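Long-range contacts in Exo beta-1,2-glucooligosaccharide sophorohydrolase (non-reducing end) (Parabacteroides distasonis ATCC 8503, PDB 5Z06), which hydrolyses linear beta-1,2-glucan and beta-1,2-glucooligosaccharides of four or more units, releasing sophorose from the non-reducing end: residues W32-R37 with S53-Y58; I105-A110 with F142-V147; Y201-D206 with Y634-G639; L524-S529 with T554-N559. All coordinates share one frame; numbering follows the deposited sequence.

Contact 1. Residues W32-R37 with S53-Y58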
# COMPACT_ATOMS: atom_id res chain seq x y z
N TRP A 32 27.86 17.84 -17.93
CA TRP A 32 26.46 18.01 -17.74
C TRP A 32 25.78 16.67 -17.76
O TRP A 32 26.23 15.75 -18.43
CB TRP A 32 25.88 18.94 -18.80
CG TRP A 32 24.43 19.18 -18.61
CD1 TRP A 32 23.82 19.76 -17.52
CD2 TRP A 32 23.38 18.79 -19.49
NE1 TRP A 32 22.45 19.76 -17.69
CE2 TRP A 32 22.16 19.17 -18.90
CE3 TRP A 32 23.35 18.16 -20.74
CZ2 TRP A 32 20.94 18.96 -19.51
CZ3 TRP A 32 22.12 17.94 -21.35
CH2 TRP A 32 20.94 18.36 -20.74
N ILE A 33 24.75 16.55 -16.94
CA ILE A 33 23.79 15.47 -17.08
C ILE A 33 22.38 16.03 -16.91
O ILE A 33 22.12 16.84 -16.01
CB ILE A 33 24.06 14.28 -16.13
CG1 ILE A 33 23.02 13.19 -16.36
CG2 ILE A 33 24.10 14.72 -14.66
CD1 ILE A 33 23.45 11.84 -15.86
N LYS A 34 21.49 15.59 -17.78
CA LYS A 34 20.15 16.08 -17.79
C LYS A 34 19.46 15.54 -16.56
O LYS A 34 19.57 14.35 -16.27
CB LYS A 34 19.41 15.63 -19.06
CG LYS A 34 18.05 16.28 -19.22
CD LYS A 34 17.35 15.74 -20.45
CE LYS A 34 15.89 16.08 -20.50
NZ LYS A 34 15.22 15.49 -21.70
N ASN A 35 18.77 16.43 -15.85
CA ASN A 35 18.12 16.08 -14.61
C ASN A 35 17.01 17.06 -14.29
O ASN A 35 17.05 18.20 -14.72
CB ASN A 35 19.12 16.08 -13.44
CG ASN A 35 19.58 17.48 -13.07
OD1 ASN A 35 19.09 18.06 -12.11
ND2 ASN A 35 20.48 18.05 -13.86
N ALA A 36 16.03 16.58 -13.54
CA ALA A 36 14.99 17.41 -12.97
C ALA A 36 15.17 17.26 -11.49
O ALA A 36 15.04 16.16 -10.96
CB ALA A 36 13.62 16.90 -13.39
N ARG A 37 15.56 18.35 -10.82
CA ARG A 37 15.81 18.35 -9.37
C ARG A 37 16.72 17.20 -8.96
O ARG A 37 16.52 16.55 -7.96
CB ARG A 37 14.50 18.27 -8.57
CG ARG A 37 13.53 19.40 -8.82
CD ARG A 37 12.18 19.06 -8.19
NE ARG A 37 11.37 18.36 -9.18
CZ ARG A 37 11.03 17.07 -9.20
NH1 ARG A 37 11.37 16.22 -8.23
NH2 ARG A 37 10.30 16.63 -10.22
N SER A 53 11.43 4.53 -19.80
CA SER A 53 12.79 4.22 -19.47
C SER A 53 13.39 5.46 -18.86
O SER A 53 12.76 6.51 -18.83
CB SER A 53 13.53 3.83 -20.74
OG SER A 53 13.53 4.91 -21.66
N LEU A 54 14.62 5.31 -18.39
CA LEU A 54 15.36 6.41 -17.84
C LEU A 54 16.24 7.00 -18.90
O LEU A 54 16.91 6.27 -19.66
CB LEU A 54 16.19 5.95 -16.65
CG LEU A 54 15.38 5.49 -15.44
CD1 LEU A 54 16.31 4.93 -14.39
CD2 LEU A 54 14.62 6.65 -14.86
N GLU A 55 16.25 8.33 -18.95
CA GLU A 55 17.03 9.05 -19.92
C GLU A 55 18.33 9.41 -19.27
O GLU A 55 18.36 10.02 -18.21
CB GLU A 55 16.32 10.32 -20.37
CG GLU A 55 16.96 10.90 -21.62
CD GLU A 55 16.59 12.34 -21.87
OE1 GLU A 55 15.54 12.78 -21.37
OE2 GLU A 55 17.36 13.04 -22.57
N LEU A 56 19.41 9.03 -19.93
CA LEU A 56 20.72 9.37 -19.45
C LEU A 56 21.37 10.24 -20.53
O LEU A 56 21.98 9.73 -21.47
CB LEU A 56 21.52 8.10 -19.14
CG LEU A 56 22.77 8.37 -18.33
CD1 LEU A 56 22.42 8.55 -16.86
CD2 LEU A 56 23.79 7.25 -18.49
N THR A 57 21.19 11.55 -20.40
CA THR A 57 21.73 12.50 -21.38
C THR A 57 22.80 13.28 -20.67
O THR A 57 22.55 13.90 -19.63
CB THR A 57 20.65 13.40 -21.99
OG1 THR A 57 19.84 12.60 -22.84
CG2 THR A 57 21.24 14.55 -22.81
N TYR A 58 24.01 13.20 -21.22
CA TYR A 58 25.17 13.75 -20.56
C TYR A 58 26.20 14.32 -21.51
O TYR A 58 26.24 13.97 -22.69
CB TYR A 58 25.84 12.68 -19.68
CG TYR A 58 26.30 11.48 -20.45
CD1 TYR A 58 25.42 10.42 -20.72
CD2 TYR A 58 27.61 11.40 -20.96
CE1 TYR A 58 25.84 9.30 -21.44
CE2 TYR A 58 28.04 10.29 -21.70
CZ TYR A 58 27.16 9.25 -21.95
OH TYR A 58 27.56 8.16 -22.68
O HOH W 1 19.81 12.22 -18.10
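Ile33 and Tyr58 face each other as an antiparallel non-hydrogen-bonded pair, their CA atoms 4.1 Å apart. One residue on, Lys34 N donates to Thr57 O at 2.7 Å, after which the segments diverge. A water bridges the diverging backbones, giving hydrogen bonds to Lys34 O and Glu55 O and accepting one from Thr57 N, so that the pairing goes on by way of solvent. The side chain of Lys34 crosses Glu55: CG is anti to the backbone N (chi1 -172°), the chain stays extended beyond it, and NZ meets the syn lone pair of Glu55 OE1 at 2.7 Å. The other carboxylate oxygen, OE2, takes a hydrogen bond from Thr57 OG1 (2.5 Å) on its anti side; Thr57 OG1 also bonds Thr171 OG1. An alanine in place of Glu55 would probably leave the Lys34 ammonium without this counter-charge and Thr57 OG1 without its carboxylate partner. Among the apolar groups, Ile33 CD1 meets Leu56 CD1 at 3.6 Å, and Thr57 CG2 lies 3.8 Å from Trp32 CZ3. In this antiparallel sheet strand 53-59 also pairs with strands 42-43 and 169-180, while Ile33 and Leu56 pack on strand 65-71 of the five-stranded sheet.

Contact 2. Residues I105-A110 with F142-V147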
# COMPACT_ATOMS: atom_id res chain seq x y z
N ILE A 105 30.22 2.19 -14.89
CA ILE A 105 29.12 1.69 -14.11
C ILE A 105 29.66 0.92 -12.93
O ILE A 105 30.62 0.18 -13.06
CB ILE A 105 28.15 0.84 -14.96
CG1 ILE A 105 27.04 0.25 -14.09
CG2 ILE A 105 28.87 -0.27 -15.71
CD1 ILE A 105 25.86 -0.21 -14.92
N ALA A 106 28.99 1.10 -11.80
CA ALA A 106 29.37 0.57 -10.53
C ALA A 106 28.09 0.34 -9.74
O ALA A 106 26.98 0.64 -10.19
CB ALA A 106 30.27 1.53 -9.79
N ILE A 107 28.25 -0.24 -8.56
CA ILE A 107 27.12 -0.42 -7.66
C ILE A 107 27.49 0.33 -6.41
O ILE A 107 28.60 0.19 -5.91
CB ILE A 107 26.80 -1.91 -7.46
CG1 ILE A 107 26.18 -2.45 -8.75
CG2 ILE A 107 25.84 -2.10 -6.28
CD1 ILE A 107 25.98 -3.95 -8.83
N ARG A 108 26.57 1.17 -5.95
CA ARG A 108 26.75 1.88 -4.72
C ARG A 108 26.16 1.04 -3.62
O ARG A 108 25.00 0.60 -3.74
CB ARG A 108 26.08 3.25 -4.73
CG ARG A 108 26.40 4.04 -3.46
CD ARG A 108 25.81 5.44 -3.38
NE ARG A 108 24.37 5.46 -3.58
CZ ARG A 108 23.44 5.04 -2.72
NH1 ARG A 108 23.75 4.47 -1.55
NH2 ARG A 108 22.17 5.14 -3.06
N TYR A 109 26.94 0.84 -2.55
CA TYR A 109 26.49 0.12 -1.38
C TYR A 109 25.62 1.01 -0.53
O TYR A 109 25.65 2.24 -0.68
CB TYR A 109 27.67 -0.41 -0.54
CG TYR A 109 28.48 -1.49 -1.23
CD1 TYR A 109 27.97 -2.78 -1.39
CD2 TYR A 109 29.77 -1.22 -1.72
CE1 TYR A 109 28.71 -3.77 -2.01
CE2 TYR A 109 30.51 -2.21 -2.35
CZ TYR A 109 29.98 -3.47 -2.48
OH TYR A 109 30.70 -4.44 -3.09
N ALA A 110 24.86 0.40 0.38
CA ALA A 110 24.03 1.14 1.34
C ALA A 110 24.83 2.13 2.20
O ALA A 110 24.30 3.17 2.60
CB ALA A 110 23.25 0.18 2.22
N PHE A 142 32.03 -6.67 -10.76
CA PHE A 142 32.05 -5.60 -9.73
C PHE A 142 32.84 -5.99 -8.49
O PHE A 142 33.04 -5.15 -7.59
CB PHE A 142 30.63 -5.17 -9.32
CG PHE A 142 29.83 -4.54 -10.43
CD1 PHE A 142 30.15 -3.27 -10.90
CD2 PHE A 142 28.76 -5.21 -11.00
CE1 PHE A 142 29.42 -2.69 -11.93
CE2 PHE A 142 28.02 -4.63 -12.03
CZ PHE A 142 28.35 -3.37 -12.49
N GLY A 143 33.28 -7.24 -8.42
CA GLY A 143 34.02 -7.74 -7.28
C GLY A 143 33.06 -8.04 -6.16
O GLY A 143 33.42 -7.92 -4.99
N LEU A 144 31.83 -8.41 -6.52
CA LEU A 144 30.81 -8.80 -5.55
C LEU A 144 30.88 -10.29 -5.31
O LEU A 144 30.78 -11.10 -6.25
CB LEU A 144 29.40 -8.44 -6.04
CG LEU A 144 29.06 -6.94 -6.07
CD1 LEU A 144 27.87 -6.68 -6.96
CD2 LEU A 144 28.81 -6.44 -4.66
N ASN A 145 31.01 -10.63 -4.03
CA ASN A 145 30.93 -12.01 -3.57
C ASN A 145 29.46 -12.45 -3.69
O ASN A 145 28.62 -11.66 -4.16
CB ASN A 145 31.45 -12.12 -2.12
CG ASN A 145 32.84 -11.50 -1.92
OD1 ASN A 145 33.68 -11.53 -2.82
ND2 ASN A 145 33.08 -10.92 -0.75
N ALA A 146 29.15 -13.68 -3.28
CA ALA A 146 27.78 -14.22 -3.33
C ALA A 146 26.72 -13.25 -2.78
O ALA A 146 26.83 -12.73 -1.67
CB ALA A 146 27.71 -15.55 -2.58
N VAL A 147 25.70 -12.97 -3.60
CA VAL A 147 24.63 -12.06 -3.23
C VAL A 147 23.42 -12.92 -2.89
O VAL A 147 23.07 -13.82 -3.64
CB VAL A 147 24.31 -11.07 -4.37
CG1 VAL A 147 23.10 -10.20 -4.03
CG2 VAL A 147 25.51 -10.18 -4.62
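Phe142 reaches from its loop to strand 104-109, where its ring meets Ile105, Ala106 and Ile107. From CB the chain turns with CG anti to the carbonyl carbon (chi1 -64°), and the two sides of the ring find different partners. On one side CD1 approaches Ala106 CA, and CE1 comes closer, 3.5 Å from Ala106 CA and 3.3 Å from Ile105 O, which lies at the ring edge near its plane. On the other side CD2 is 3.7 Å from Ile107 CD1, and CE2 touches the same methyl. This methyl sits over one face, offset toward the rim and 4.1 Å from the ring centroid, in a CH-pi contact. At the tip, CZ meets Ile105 CG1 at 4.2 Å. Leu144 extends the apolar patch: its CD1 touches Ile107 CD1 at 3.8 Å, and CD2 packs against Tyr109, 3.2 Å from OH, the two side chains passing in opposite directions. Leu87 and Ile137 touch Phe142, placing the ring between the five-stranded sheet of strand 104-109 and the sheet of strands 86-93 and 132-138. No hydrogen bond links the segments; apolar and CH-pi packing holds the loop, and Ile105 O and Tyr109 OH meet carbon across the contact.

Contact 3. Residues Y201-D206 with Y634-G639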
# COMPACT_ATOMS: atom_id res chain seq x y z
N TYR A 201 -14.41 2.09 -17.31
CA TYR A 201 -15.00 3.06 -16.42
C TYR A 201 -14.92 4.38 -17.19
O TYR A 201 -15.09 4.36 -18.41
CB TYR A 201 -14.26 3.02 -15.09
CG TYR A 201 -14.46 1.69 -14.42
CD1 TYR A 201 -13.66 0.62 -14.75
CD2 TYR A 201 -15.48 1.49 -13.49
CE1 TYR A 201 -13.83 -0.61 -14.17
CE2 TYR A 201 -15.67 0.25 -12.89
CZ TYR A 201 -14.83 -0.78 -13.23
OH TYR A 201 -14.95 -2.03 -12.70
N GLU A 202 -14.67 5.50 -16.53
CA GLU A 202 -14.68 6.78 -17.21
C GLU A 202 -13.35 7.14 -17.85
O GLU A 202 -13.29 7.64 -18.99
CB GLU A 202 -15.10 7.86 -16.25
CG GLU A 202 -15.25 9.22 -16.93
CD GLU A 202 -15.61 10.29 -15.98
OE1 GLU A 202 -14.76 11.16 -15.75
OE2 GLU A 202 -16.73 10.27 -15.45
N ARG A 203 -12.29 6.91 -17.10
CA ARG A 203 -10.95 7.30 -17.53
C ARG A 203 -10.04 6.11 -17.71
O ARG A 203 -8.87 6.27 -18.09
CB ARG A 203 -10.35 8.23 -16.49
CG ARG A 203 -11.25 9.40 -16.13
CD ARG A 203 -11.50 10.26 -17.33
NE ARG A 203 -12.32 11.40 -16.96
CZ ARG A 203 -12.23 12.61 -17.51
NH1 ARG A 203 -11.36 12.85 -18.47
NH2 ARG A 203 -13.04 13.57 -17.10
N HIS A 204 -10.56 4.91 -17.47
CA HIS A 204 -9.70 3.76 -17.55
C HIS A 204 -10.45 2.53 -17.90
O HIS A 204 -11.66 2.48 -17.77
CB HIS A 204 -8.95 3.56 -16.25
CG HIS A 204 -9.72 2.83 -15.22
ND1 HIS A 204 -10.72 3.42 -14.49
CD2 HIS A 204 -9.67 1.53 -14.82
CE1 HIS A 204 -11.24 2.52 -13.68
NE2 HIS A 204 -10.62 1.37 -13.86
N ILE A 205 -9.68 1.54 -18.37
CA ILE A 205 -10.15 0.22 -18.63
C ILE A 205 -9.32 -0.73 -17.82
O ILE A 205 -8.09 -0.67 -17.82
CB ILE A 205 -10.07 -0.14 -20.12
CG1 ILE A 205 -10.88 0.87 -20.92
CG2 ILE A 205 -10.57 -1.58 -20.33
CD1 ILE A 205 -10.77 0.74 -22.42
N ASP A 206 -10.00 -1.60 -17.10
CA ASP A 206 -9.36 -2.65 -16.35
C ASP A 206 -9.43 -3.91 -17.15
O ASP A 206 -10.52 -4.31 -17.57
CB ASP A 206 -10.10 -2.86 -15.03
CG ASP A 206 -9.76 -1.82 -14.02
OD1 ASP A 206 -8.57 -1.44 -13.97
OD2 ASP A 206 -10.67 -1.39 -13.27
N TYR A 634 -8.58 12.65 -7.44
CA TYR A 634 -7.62 11.54 -7.47
C TYR A 634 -7.77 10.68 -8.72
O TYR A 634 -6.78 10.30 -9.36
CB TYR A 634 -7.78 10.66 -6.23
CG TYR A 634 -7.44 11.32 -4.92
CD1 TYR A 634 -6.64 12.44 -4.87
CD2 TYR A 634 -7.88 10.76 -3.73
CE1 TYR A 634 -6.32 13.03 -3.66
CE2 TYR A 634 -7.55 11.32 -2.52
CZ TYR A 634 -6.78 12.47 -2.50
OH TYR A 634 -6.45 13.06 -1.31
N TYR A 635 -9.02 10.37 -9.06
CA TYR A 635 -9.32 9.60 -10.23
C TYR A 635 -9.13 10.40 -11.51
O TYR A 635 -8.32 10.02 -12.35
CB TYR A 635 -10.72 9.05 -10.16
CG TYR A 635 -11.04 8.15 -11.30
CD1 TYR A 635 -10.35 6.95 -11.48
CD2 TYR A 635 -12.01 8.50 -12.23
CE1 TYR A 635 -10.63 6.13 -12.56
CE2 TYR A 635 -12.28 7.68 -13.32
CZ TYR A 635 -11.59 6.49 -13.47
OH TYR A 635 -11.89 5.69 -14.55
N ARG A 636 -9.87 11.50 -11.67
CA ARG A 636 -9.91 12.16 -12.97
C ARG A 636 -8.67 12.93 -13.28
O ARG A 636 -8.29 12.95 -14.42
CB ARG A 636 -11.10 13.09 -13.11
CG ARG A 636 -12.39 12.34 -13.31
CD ARG A 636 -13.56 13.29 -13.20
NE ARG A 636 -14.79 12.56 -13.46
CZ ARG A 636 -15.94 12.70 -12.81
NH1 ARG A 636 -16.05 13.56 -11.83
NH2 ARG A 636 -16.97 11.96 -13.15
N ASN A 637 -8.06 13.56 -12.29
CA ASN A 637 -6.87 14.40 -12.52
C ASN A 637 -5.59 13.65 -12.29
O ASN A 637 -4.68 13.77 -13.11
CB ASN A 637 -6.90 15.66 -11.66
CG ASN A 637 -8.08 16.53 -11.98
OD1 ASN A 637 -8.42 16.71 -13.16
ND2 ASN A 637 -8.74 17.05 -10.95
N HIS A 638 -5.52 12.88 -11.20
CA HIS A 638 -4.31 12.11 -10.87
C HIS A 638 -4.32 10.65 -11.25
O HIS A 638 -3.37 9.95 -10.96
CB HIS A 638 -4.00 12.25 -9.39
CG HIS A 638 -3.88 13.66 -8.95
ND1 HIS A 638 -3.24 14.61 -9.72
CD2 HIS A 638 -4.39 14.31 -7.88
CE1 HIS A 638 -3.33 15.78 -9.12
NE2 HIS A 638 -4.01 15.62 -8.00
N GLY A 639 -5.35 10.19 -11.93
CA GLY A 639 -5.53 8.78 -12.15
C GLY A 639 -4.45 8.14 -12.98
O GLY A 639 -4.12 7.00 -12.74
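Tyr635 OH stands at the turn before strand 204-210, where it accepts a hydrogen bond from Arg203 N at 2.9 Å and shares another with His204 ND1 at 2.6 Å. The histidine ring meets this hydroxyl at its edge, and the two rings lie rim to rim with planes 78° apart. Beside them, Arg636 grips Glu202 side-on: NE bonds to OE1 at 2.7 Å and NH2 to OE2 at 2.9 Å, the guanidinium and carboxylate being nearly coplanar (11°). Arg203 NE reaches the anti lone pair of the same Glu202 OE1 at 2.7 Å. Arg203 CG lies 3.5 Å from Tyr635 CE2; beyond it the chain bends at chi2 (-62°). Both arginines share one carboxylate, which probably offsets the repulsion between them. In the next shell His204 NE2 donates to Asp206 OD2 at 2.8 Å, fixing the imidazole from its far end, and Asp206 forms a salt bridge with Arg297. Met282 N bonds Glu202 OE2, while Trp643 meets the rings of His204 and Tyr635. The arrangement is a salt-bridge network around the buried Glu202, beside a His-carboxylate pair, and it joins the hairpin turn between strands 194-200 and 204-210 to helix 624-636 in the glycoamylase-like region.

Contact 4. Residues L524-S529 with T554-N559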
# COMPACT_ATOMS: atom_id res chain seq x y z
N LEU A 524 -12.15 21.16 18.96
CA LEU A 524 -11.94 19.75 19.09
C LEU A 524 -12.06 19.37 20.56
O LEU A 524 -11.18 19.70 21.35
CB LEU A 524 -10.53 19.42 18.56
CG LEU A 524 -10.28 18.00 18.12
CD1 LEU A 524 -11.27 17.58 17.03
CD2 LEU A 524 -8.84 17.86 17.63
N LYS A 525 -13.14 18.69 20.93
CA LYS A 525 -13.31 18.27 22.32
C LYS A 525 -12.29 17.23 22.76
O LYS A 525 -11.78 17.27 23.88
CB LYS A 525 -14.72 17.75 22.56
CG LYS A 525 -15.78 18.85 22.55
CD LYS A 525 -17.17 18.23 22.58
CE LYS A 525 -18.28 19.25 22.75
NZ LYS A 525 -19.02 19.46 21.47
N VAL A 526 -11.98 16.30 21.88
CA VAL A 526 -11.06 15.23 22.20
C VAL A 526 -10.05 15.12 21.09
O VAL A 526 -10.35 15.35 19.91
CB VAL A 526 -11.84 13.93 22.34
CG1 VAL A 526 -10.92 12.71 22.32
CG2 VAL A 526 -12.68 13.95 23.61
N GLY A 527 -8.85 14.72 21.45
CA GLY A 527 -7.87 14.36 20.46
C GLY A 527 -6.53 14.96 20.75
O GLY A 527 -6.42 16.12 21.17
N VAL A 528 -5.50 14.18 20.48
CA VAL A 528 -4.13 14.64 20.59
C VAL A 528 -3.92 15.58 19.43
O VAL A 528 -4.34 15.31 18.30
CB VAL A 528 -3.15 13.49 20.46
CG1 VAL A 528 -1.71 14.00 20.35
CG2 VAL A 528 -3.29 12.54 21.65
N SER A 529 -3.25 16.70 19.72
CA SER A 529 -2.91 17.66 18.69
C SER A 529 -4.19 18.05 17.96
O SER A 529 -5.22 18.23 18.63
CB SER A 529 -1.82 17.09 17.79
OG SER A 529 -1.30 18.11 16.98
N THR A 554 -17.45 13.72 24.42
CA THR A 554 -17.95 14.05 23.10
C THR A 554 -18.69 12.88 22.50
O THR A 554 -18.44 11.72 22.87
CB THR A 554 -16.78 14.45 22.13
OG1 THR A 554 -17.30 14.85 20.85
CG2 THR A 554 -15.77 13.31 21.93
N ASN A 555 -19.57 13.19 21.57
CA ASN A 555 -20.02 12.22 20.60
C ASN A 555 -18.89 12.04 19.55
O ASN A 555 -18.30 13.03 19.13
CB ASN A 555 -21.25 12.73 19.91
CG ASN A 555 -21.68 11.84 18.80
OD1 ASN A 555 -21.41 12.11 17.62
ND2 ASN A 555 -22.30 10.72 19.15
N TYR A 556 -18.62 10.80 19.13
CA TYR A 556 -17.48 10.55 18.24
C TYR A 556 -17.68 10.87 16.76
O TYR A 556 -16.74 11.30 16.11
CB TYR A 556 -16.80 9.18 18.51
CG TYR A 556 -15.96 9.37 19.71
CD1 TYR A 556 -14.70 9.94 19.60
CD2 TYR A 556 -16.50 9.20 20.96
CE1 TYR A 556 -13.96 10.23 20.72
CE2 TYR A 556 -15.76 9.48 22.10
CZ TYR A 556 -14.49 10.01 21.98
OH TYR A 556 -13.76 10.29 23.09
N PHE A 557 -18.88 10.74 16.23
CA PHE A 557 -19.09 11.20 14.87
C PHE A 557 -18.77 12.70 14.81
O PHE A 557 -18.10 13.14 13.90
CB PHE A 557 -20.51 11.01 14.38
CG PHE A 557 -20.71 11.54 12.99
CD1 PHE A 557 -20.27 10.80 11.89
CD2 PHE A 557 -21.23 12.81 12.78
CE1 PHE A 557 -20.40 11.30 10.61
CE2 PHE A 557 -21.36 13.32 11.49
CZ PHE A 557 -20.95 12.56 10.41
N GLU A 558 -19.31 13.46 15.76
CA GLU A 558 -19.11 14.90 15.82
C GLU A 558 -17.63 15.24 15.89
O GLU A 558 -17.15 16.10 15.16
CB GLU A 558 -19.81 15.48 17.05
CG GLU A 558 -19.61 16.98 17.27
CD GLU A 558 -19.86 17.36 18.71
OE1 GLU A 558 -21.02 17.65 19.06
OE2 GLU A 558 -18.88 17.37 19.52
N ASN A 559 -16.93 14.56 16.79
CA ASN A 559 -15.53 14.86 17.03
C ASN A 559 -14.61 14.36 15.89
O ASN A 559 -13.71 15.08 15.46
CB ASN A 559 -15.07 14.24 18.34
CG ASN A 559 -13.85 14.95 18.91
OD1 ASN A 559 -13.93 16.13 19.28
ND2 ASN A 559 -12.72 14.27 18.93
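Asn559, in the first turn of helix 556-573, binds the backbone of the loop at Val526, and the helix starts with an N-cap: Asn555 OD1 accepts from Glu558 N at 3.1 Å. Of the polar contacts, Asn559 makes two hydrogen bonds with one residue: ND2 donates to Val526 O at 2.8 Å, and OD1 accepts from Val526 N at 3.3 Å. CG of Asn559 is anti to the backbone N (chi1 -157°), and Val526 O lies in the plane of the amide. A leucine in its place would probably leave the N-H and C=O of Val526 without these partners and weaken the hold of the loop on the helix. The ionic contact is a salt bridge from Lys525 NZ to Glu558 OE2 at 2.9 Å, made where their side chains cross at about a right angle; Lys525 bends only at its last torsion. Apolar contacts complete the interface. Val526 CG2 meets Thr554 CG2 at 3.6 Å, and Val526 CG1 lies at the edge of the Tyr556 ring, 3.8 Å from OH, which bonds Tyr513 and Asp551. Leu524 packs on Met563 and Ile566. Thr554 CG2 sits over one face of the Tyr556 ring, 3.5 Å above its plane.

In the fold
Contacts 1 and 2 come first along the chain and belong to the N-terminal beta region, on the same side of the molecule, with centres about 23 Å apart. Contact 1 lies in the sheet that contains strand 53-59, and contact 2 ties a loop to strand 104-109 of the five-stranded sheet. Contact 3 spans 427 intervening residues, joining the small sheet of strands 194-200, 204-210 and 243-247 to helix 624-636. Contact 4 falls within that span, its centre about 35 Å from that of contact 3 and about 53 Å from that of contact 2, across the centre of the chain. Contact 3 therefore couples the beta-rich part to the helical glycoamylase-like region.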